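Local coordinates for protein transcriptional repressor of the blcABC operon (Agrobacterium tumefaciens, PDB 3MQ0) that represses transcription of the blcABC operon, probably by binding DNA through its helix-turn-helix domain, and is regulated via oligomerization, at residues B[119-125]-B[234-240]; B[205-209]-B[220-224]. One frame throughout, in Å; residues are numbered along the deposited sequence.

Interaction 1. Residues B[119-125]-B[234-240]; sequences YTVTLTV and AGIAISL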
ATOM      1  N   TYR B 119      19.145  -0.461  29.938  1.00 22.58           N
ATOM      2  CA  TYR B 119      17.738  -0.710  30.268  1.00 21.09           C
ATOM      3  C   TYR B 119      17.145  -1.952  29.635  1.00 20.32           C
ATOM      4  O   TYR B 119      17.523  -2.359  28.530  1.00 17.14           O
ATOM      5  CB  TYR B 119      16.871   0.495  29.887  1.00 22.05           C
ATOM      6  CG  TYR B 119      17.509   1.797  30.280  1.00 20.66           C
ATOM      7  CD1 TYR B 119      17.570   2.184  31.601  1.00 26.27           C
ATOM      8  CD2 TYR B 119      18.075   2.630  29.325  1.00 23.26           C
ATOM      9  CE1 TYR B 119      18.166   3.369  31.967  1.00 29.21           C
ATOM     10  CE2 TYR B 119      18.680   3.812  29.683  1.00 22.87           C
ATOM     11  CZ  TYR B 119      18.718   4.177  31.003  1.00 28.44           C
ATOM     12  OH  TYR B 119      19.327   5.356  31.372  1.00 33.20           O
ATOM     13  N   THR B 120      16.169  -2.521  30.332  1.00 17.76           N
ATOM     14  CA  THR B 120      15.349  -3.572  29.755  1.00 17.48           C
ATOM     15  C   THR B 120      14.365  -2.914  28.797  1.00 12.91           C
ATOM     16  O   THR B 120      13.714  -1.942  29.151  1.00 17.67           O
ATOM     17  CB  THR B 120      14.585  -4.326  30.841  1.00 24.15           C
ATOM     18  OG1 THR B 120      15.523  -5.034  31.667  1.00 25.64           O
ATOM     19  CG2 THR B 120      13.595  -5.304  30.222  1.00 22.61           C
ATOM     20  N   VAL B 121      14.258  -3.441  27.581  1.00 13.11           N
ATOM     21  CA  VAL B 121      13.394  -2.829  26.574  1.00 11.98           C
ATOM     22  C   VAL B 121      12.361  -3.837  26.119  1.00 14.66           C
ATOM     23  O   VAL B 121      12.709  -4.985  25.819  1.00 17.92           O
ATOM     24  CB  VAL B 121      14.203  -2.410  25.333  1.00 16.68           C
ATOM     25  CG1 VAL B 121      13.339  -1.556  24.396  1.00 13.41           C
ATOM     26  CG2 VAL B 121      15.455  -1.667  25.749  1.00 17.53           C
ATOM     27  N   THR B 122      11.097  -3.423  26.076  1.00 12.56           N
ATOM     28  CA  THR B 122      10.023  -4.328  25.674  1.00 13.35           C
ATOM     29  C   THR B 122       9.313  -3.787  24.451  1.00 12.22           C
ATOM     30  O   THR B 122       9.341  -2.591  24.182  1.00 12.42           O
ATOM     31  CB  THR B 122       8.982  -4.503  26.799  1.00 18.49           C
ATOM     32  OG1 THR B 122       8.529  -3.208  27.214  1.00 18.07           O
ATOM     33  CG2 THR B 122       9.605  -5.190  27.989  1.00 19.62           C
ATOM     34  N   LEU B 123       8.686  -4.692  23.712  1.00 11.87           N
ATOM     35  CA  LEU B 123       7.906  -4.352  22.529  1.00 10.94           C
ATOM     36  C   LEU B 123       6.572  -5.053  22.699  1.00 12.25           C
ATOM     37  O   LEU B 123       6.534  -6.262  22.948  1.00 12.02           O
ATOM     38  CB  LEU B 123       8.588  -4.904  21.283  1.00 10.64           C
ATOM     39  CG  LEU B 123       7.888  -4.708  19.930  1.00 12.38           C
ATOM     40  CD1 LEU B 123       7.938  -3.239  19.562  1.00 16.52           C
ATOM     41  CD2 LEU B 123       8.554  -5.584  18.841  1.00 12.28           C
ATOM     42  N   THR B 124       5.482  -4.305  22.554  1.00 10.51           N
ATOM     43  CA  THR B 124       4.158  -4.857  22.791  1.00 10.89           C
ATOM     44  C   THR B 124       3.179  -4.479  21.704  1.00 14.02           C
ATOM     45  O   THR B 124       3.406  -3.533  20.949  1.00 15.65           O
ATOM     46  CB  THR B 124       3.560  -4.332  24.098  1.00 15.03           C
ATOM     47  OG1 THR B 124       3.271  -2.936  23.946  1.00 15.89           O
ATOM     48  CG2 THR B 124       4.515  -4.549  25.260  1.00 14.98           C
ATOM     49  N   VAL B 125       2.078  -5.217  21.638  1.00 12.94           N
ATOM     50  CA  VAL B 125       0.933  -4.811  20.823  1.00 12.25           C
ATOM     51  C   VAL B 125      -0.269  -4.774  21.724  1.00 15.15           C
ATOM     52  O   VAL B 125      -0.277  -5.464  22.732  1.00 17.03           O
ATOM     53  CB  VAL B 125       0.663  -5.794  19.675  1.00 18.28           C
ATOM     54  CG1 VAL B 125       1.857  -5.828  18.715  1.00 21.14           C
ATOM     55  CG2 VAL B 125       0.396  -7.190  20.219  1.00 19.84           C
ATOM     56  N   ALA B 234       2.332  -0.707  17.536  1.00 15.37           N
ATOM     57  CA  ALA B 234       3.045  -1.352  18.626  1.00 10.98           C
ATOM     58  C   ALA B 234       3.562  -0.293  19.582  1.00 14.73           C
ATOM     59  O   ALA B 234       3.527   0.889  19.274  1.00 16.14           O
ATOM     60  CB  ALA B 234       4.205  -2.196  18.084  1.00 13.33           C
ATOM     61  N   GLY B 235       4.032  -0.731  20.742  1.00 11.84           N
ATOM     62  CA  GLY B 235       4.624   0.173  21.718  1.00  8.45           C
ATOM     63  C   GLY B 235       6.004  -0.329  22.095  1.00 14.89           C
ATOM     64  O   GLY B 235       6.266  -1.534  22.087  1.00 12.64           O
ATOM     65  N   ILE B 236       6.899   0.592  22.409  1.00  8.43           N
ATOM     66  CA  ILE B 236       8.200   0.231  22.936  1.00 10.44           C
ATOM     67  C   ILE B 236       8.366   0.910  24.294  1.00 11.62           C
ATOM     68  O   ILE B 236       7.912   2.053  24.477  1.00 12.53           O
ATOM     69  CB  ILE B 236       9.336   0.619  21.971  1.00 12.07           C
ATOM     70  CG1 ILE B 236      10.685   0.189  22.523  1.00 16.01           C
ATOM     71  CG2 ILE B 236       9.374   2.130  21.695  1.00 13.07           C
ATOM     72  CD1 ILE B 236      11.843   0.476  21.544  1.00 27.87           C
ATOM     73  N   ALA B 237       8.984   0.221  25.248  1.00  7.46           N
ATOM     74  CA  ALA B 237       9.213   0.847  26.558  1.00  8.27           C
ATOM     75  C   ALA B 237      10.569   0.469  27.109  1.00 12.29           C
ATOM     76  O   ALA B 237      11.096  -0.592  26.811  1.00 12.13           O
ATOM     77  CB  ALA B 237       8.112   0.431  27.556  1.00 14.77           C
ATOM     78  N   ILE B 238      11.121   1.334  27.939  1.00  9.25           N
ATOM     79  CA  ILE B 238      12.267   0.931  28.728  1.00 13.90           C
ATOM     80  C   ILE B 238      11.811   0.864  30.174  1.00 13.59           C
ATOM     81  O   ILE B 238      10.912   1.599  30.586  1.00 14.71           O
ATOM     82  CB  ILE B 238      13.453   1.891  28.566  1.00 20.27           C
ATOM     83  CG1 ILE B 238      13.062   3.303  28.992  1.00 19.53           C
ATOM     84  CG2 ILE B 238      13.949   1.887  27.110  1.00 18.48           C
ATOM     85  CD1 ILE B 238      14.153   4.339  28.708  1.00 29.46           C
ATOM     86  N   SER B 239      12.425  -0.009  30.944  1.00 12.40           N
ATOM     87  CA  SER B 239      12.169  -0.197  32.352  1.00 16.04           C
ATOM     88  C   SER B 239      13.431   0.015  33.184  1.00 16.71           C
ATOM     89  O   SER B 239      14.447  -0.408  32.808  1.00 18.82           O
ATOM     90  CB  SER B 239      11.698  -1.620  32.601  1.00 25.96           C
ATOM     91  OG  SER B 239      10.481  -1.824  31.979  1.00 42.92           O
ATOM     92  N   LEU B 240      13.282   0.664  34.320  1.00 18.28           N
ATOM     93  CA  LEU B 240      14.420   0.872  35.208  1.00 17.61           C
ATOM     94  C   LEU B 240      13.935   0.991  36.639  1.00 15.06           C
ATOM     95  O   LEU B 240      12.728   1.047  36.894  1.00 17.62           O
ATOM     96  CB  LEU B 240      15.196   2.132  34.813  1.00 22.52           C
ATOM     97  CG  LEU B 240      14.376   3.417  34.686  1.00 23.95           C
ATOM     98  CD1 LEU B 240      15.220   4.621  35.040  1.00 30.68           C
ATOM     99  CD2 LEU B 240      13.826   3.553  33.262  1.00 27.75           C
TER
HETATM  100  O   HOH W   1      10.514  -2.430  29.239  1.00 19.65           O

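Interaction 2. Residues B[205-209]-B[220-224]; sequences RGYSI and CIGAA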
ATOM      1  N   ARG B 205       3.244  15.109  24.958  1.00 15.38           N
ATOM      2  CA  ARG B 205       4.670  14.952  24.932  1.00 16.87           C
ATOM      3  C   ARG B 205       5.166  13.837  24.042  1.00 16.77           C
ATOM      4  O   ARG B 205       6.296  13.847  23.683  1.00 16.86           O
ATOM      5  CB  ARG B 205       5.223  14.844  26.313  1.00 28.11           C
ATOM      6  CG  ARG B 205       4.706  13.786  27.086  1.00 39.38           C
ATOM      7  CD  ARG B 205       5.028  13.907  28.508  1.00 26.27           C
ATOM      8  NE  ARG B 205       4.574  12.728  29.185  1.00 22.54           N
ATOM      9  CZ  ARG B 205       4.604  12.542  30.478  1.00 23.36           C
ATOM     10  NH1 ARG B 205       5.126  13.442  31.257  1.00 20.36           N
ATOM     11  NH2 ARG B 205       4.126  11.440  30.966  1.00 22.90           N
ATOM     12  N   GLY B 206       4.292  12.924  23.654  1.00 14.02           N
ATOM     13  CA  GLY B 206       4.724  11.846  22.782  1.00 18.94           C
ATOM     14  C   GLY B 206       5.460  10.718  23.498  1.00 20.47           C
ATOM     15  O   GLY B 206       6.084   9.887  22.851  1.00 17.48           O
ATOM     16  N   TYR B 207       5.405  10.688  24.830  1.00 12.35           N
ATOM     17  CA  TYR B 207       5.885   9.520  25.568  1.00  9.49           C
ATOM     18  C   TYR B 207       5.083   9.347  26.846  1.00 12.44           C
ATOM     19  O   TYR B 207       4.484  10.302  27.338  1.00 11.92           O
ATOM     20  CB  TYR B 207       7.373   9.617  25.867  1.00 10.74           C
ATOM     21  CG  TYR B 207       7.755  10.694  26.873  1.00 15.17           C
ATOM     22  CD1 TYR B 207       7.675  10.453  28.236  1.00 16.40           C
ATOM     23  CD2 TYR B 207       8.195  11.942  26.452  1.00 14.20           C
ATOM     24  CE1 TYR B 207       8.027  11.437  29.170  1.00 19.32           C
ATOM     25  CE2 TYR B 207       8.542  12.933  27.375  1.00 18.65           C
ATOM     26  CZ  TYR B 207       8.461  12.667  28.729  1.00 15.91           C
ATOM     27  OH  TYR B 207       8.802  13.633  29.651  1.00 20.41           O
ATOM     28  N   SER B 208       5.041   8.144  27.362  1.00 10.43           N
ATOM     29  CA  SER B 208       4.286   7.823  28.546  1.00 11.81           C
ATOM     30  C   SER B 208       5.183   7.434  29.699  1.00 10.41           C
ATOM     31  O   SER B 208       6.260   7.030  29.524  1.00 13.57           O
ATOM     32  CB  SER B 208       3.349   6.664  28.312  1.00 20.69           C
ATOM     33  OG  SER B 208       4.102   5.579  27.936  1.00 45.90           O
ATOM     34  N   ILE B 209       4.646   7.530  30.886  1.00 11.56           N
ATOM     35  CA  ILE B 209       5.355   7.099  32.076  1.00  8.44           C
ATOM     36  C   ILE B 209       4.460   6.167  32.883  1.00 22.71           C
ATOM     37  O   ILE B 209       3.296   6.491  33.139  1.00 16.99           O
ATOM     38  CB  ILE B 209       5.710   8.302  32.967  1.00 14.91           C
ATOM     39  CG1 ILE B 209       6.823   9.133  32.320  1.00 18.16           C
ATOM     40  CG2 ILE B 209       6.161   7.824  34.311  1.00 19.76           C
ATOM     41  CD1 ILE B 209       6.906  10.541  32.870  1.00 22.17           C
ATOM     42  N   CYS B 220       8.622   2.629  34.058  1.00  9.38           N
ATOM     43  CA  CYS B 220       8.748   2.417  32.624  1.00  8.38           C
ATOM     44  C   CYS B 220       8.427   3.690  31.844  1.00 12.75           C
ATOM     45  O   CYS B 220       7.608   4.513  32.268  1.00 15.74           O
ATOM     46  CB  CYS B 220       7.831   1.292  32.131  1.00 12.29           C
ATOM     47  SG  CYS B 220       7.944  -0.211  33.136  1.00 19.90           S
ATOM     48  N   ILE B 221       9.075   3.832  30.696  1.00 10.56           N
ATOM     49  CA  ILE B 221       8.854   4.962  29.807  1.00  8.49           C
ATOM     50  C   ILE B 221       8.500   4.390  28.443  1.00 14.00           C
ATOM     51  O   ILE B 221       9.224   3.518  27.942  1.00 16.23           O
ATOM     52  CB  ILE B 221      10.146   5.784  29.687  1.00 13.54           C
ATOM     53  CG1 ILE B 221      10.601   6.195  31.091  1.00 13.76           C
ATOM     54  CG2 ILE B 221       9.923   6.990  28.798  1.00 13.73           C
ATOM     55  CD1 ILE B 221      12.003   6.767  31.142  1.00 16.35           C
ATOM     56  N   GLY B 222       7.402   4.862  27.838  1.00 10.43           N
ATOM     57  CA  GLY B 222       6.912   4.254  26.602  1.00 11.99           C
ATOM     58  C   GLY B 222       6.803   5.197  25.424  1.00 12.72           C
ATOM     59  O   GLY B 222       6.661   6.400  25.609  1.00 13.14           O
ATOM     60  N   ALA B 223       6.874   4.649  24.212  1.00  9.74           N
ATOM     61  CA  ALA B 223       6.648   5.428  22.998  1.00 10.59           C
ATOM     62  C   ALA B 223       5.949   4.579  21.940  1.00 15.17           C
ATOM     63  O   ALA B 223       5.977   3.348  21.992  1.00 13.24           O
ATOM     64  CB  ALA B 223       7.969   5.956  22.444  1.00 11.39           C
ATOM     65  N   ALA B 224       5.341   5.238  20.961  1.00 12.57           N
ATOM     66  CA  ALA B 224       4.552   4.540  19.961  1.00 14.71           C
ATOM     67  C   ALA B 224       5.360   4.215  18.707  1.00 16.96           C
ATOM     68  O   ALA B 224       6.150   5.023  18.234  1.00 16.22           O
ATOM     69  CB  ALA B 224       3.337   5.378  19.572  1.00 14.64           C
TER
HETATM   70  O   HOH W   2       5.394   8.164  20.890  1.00 12.65           O

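Interaction 1. Residues B[119-125]-B[234-240]
V121 spreads its two methyl groups between I236 and I238: CG1 lies 3.7 Å from I236 CG1 and CG2 4.1 Å from I238 CG2. All three, beta-branched, suit an extended strand. With L123, whose CD1 is 4.1 Å from A234 CB, they make one face of this antiparallel pair apolar; F106 of helix 102-110 packs on V121 and I236. Y119 ends the pair, its CB 3.9 Å from I238 CB.

The other face sets T120, T122 and T124 opposite S239, A237 and G235. Small residues fit here: A237 CB is 3.7 Å from T122 OG1, and a CB on G235 would lie 3.4 Å from T124 OG1. F147 packs on T122 and S239, Y133 on T122 and T124. Reciprocal backbone hydrogen bonds join T122 to A237 and T124 to G235, and S239 N reaches T120 O at 2.9 Å. A water hydrogen-bonds to T120 O, T122 OG1 and S239 OG; T120 OG1 hydrogen-bonds to S139 OG and T124 OG1 to T160 OG1. Strands 120-127 and 232-241 are the middle pair of the GAF-like sheet; their chemistry implies one face apolar toward helix 102-110 and a reverse small and partly polar, its hydroxyls satisfied.

Interaction 2. Residues B[205-209]-B[220-224]
R205 closes helix 192-205 and, without touching 220-224, runs its side chain forward along its own segment, where NE donates to Y207 O at 3.1 Å. G206 then takes a positive phi of 79°, at which a CB would jam against the preceding carbonyl, so glycine suits the turn from helix to strand. Its O accepts from a water, at 2.7 Å, that in turn accepts from A224 N at 2.9 Å, bridging the two backbones where they have separated.

Y207 comes next: its CD1 lies 4.2 Å from I221 CG2, and its CA sits 3.2 Å from G222 O in a CA-H...O contact. A251 and L253 touch Y207 and I221 respectively, so the tyrosine ring and I221 pack against the same helix, 247-267. S208 is the main tie. Its N donates to G222 O and its O accepts from G222 N, both at 3.0 Å. A CB on G222 would clash with S208 OG, so the absent side chain accommodates the serine, whose hydroxyl hydrogen-bonds to A159 O. I209, beta-branched as suits a strand, returns to the face of I221; its CA makes a CA-H...O contact with C220 O at 3.4 Å. Strands 208-211 and 218-226 form an antiparallel hairpin, entered from helix 192-205 through the G206 turn, at one edge of this chain's GAF-type sheet, with helix 247-267 on the I209 and I221 face and helix 159-165 at S208.

How the interactions relate
Both interactions lie in the same antiparallel sheet of the IclR C-terminal domain, their centres about 10 Å apart, and both are buried. Interaction 1 pairs the sheet's first strand in sequence with its last, in the middle of the sheet; interaction 2 lies along the chain between those segments and adds an outermost strand. Strands 232-241 and 218-226 connect them, with probable hydrogen bonds from A223 N to I236 O (2.8 Å) and I238 N to I221 O (2.9 Å). Interaction 1 buries 596 Å² against 244 Å² and combines five backbone hydrogen bonds with valine-isoleucine packing under helix 102-110; interaction 2 rests mainly on two bonds to G222, its side chains looking to helices 247-267 and 159-165.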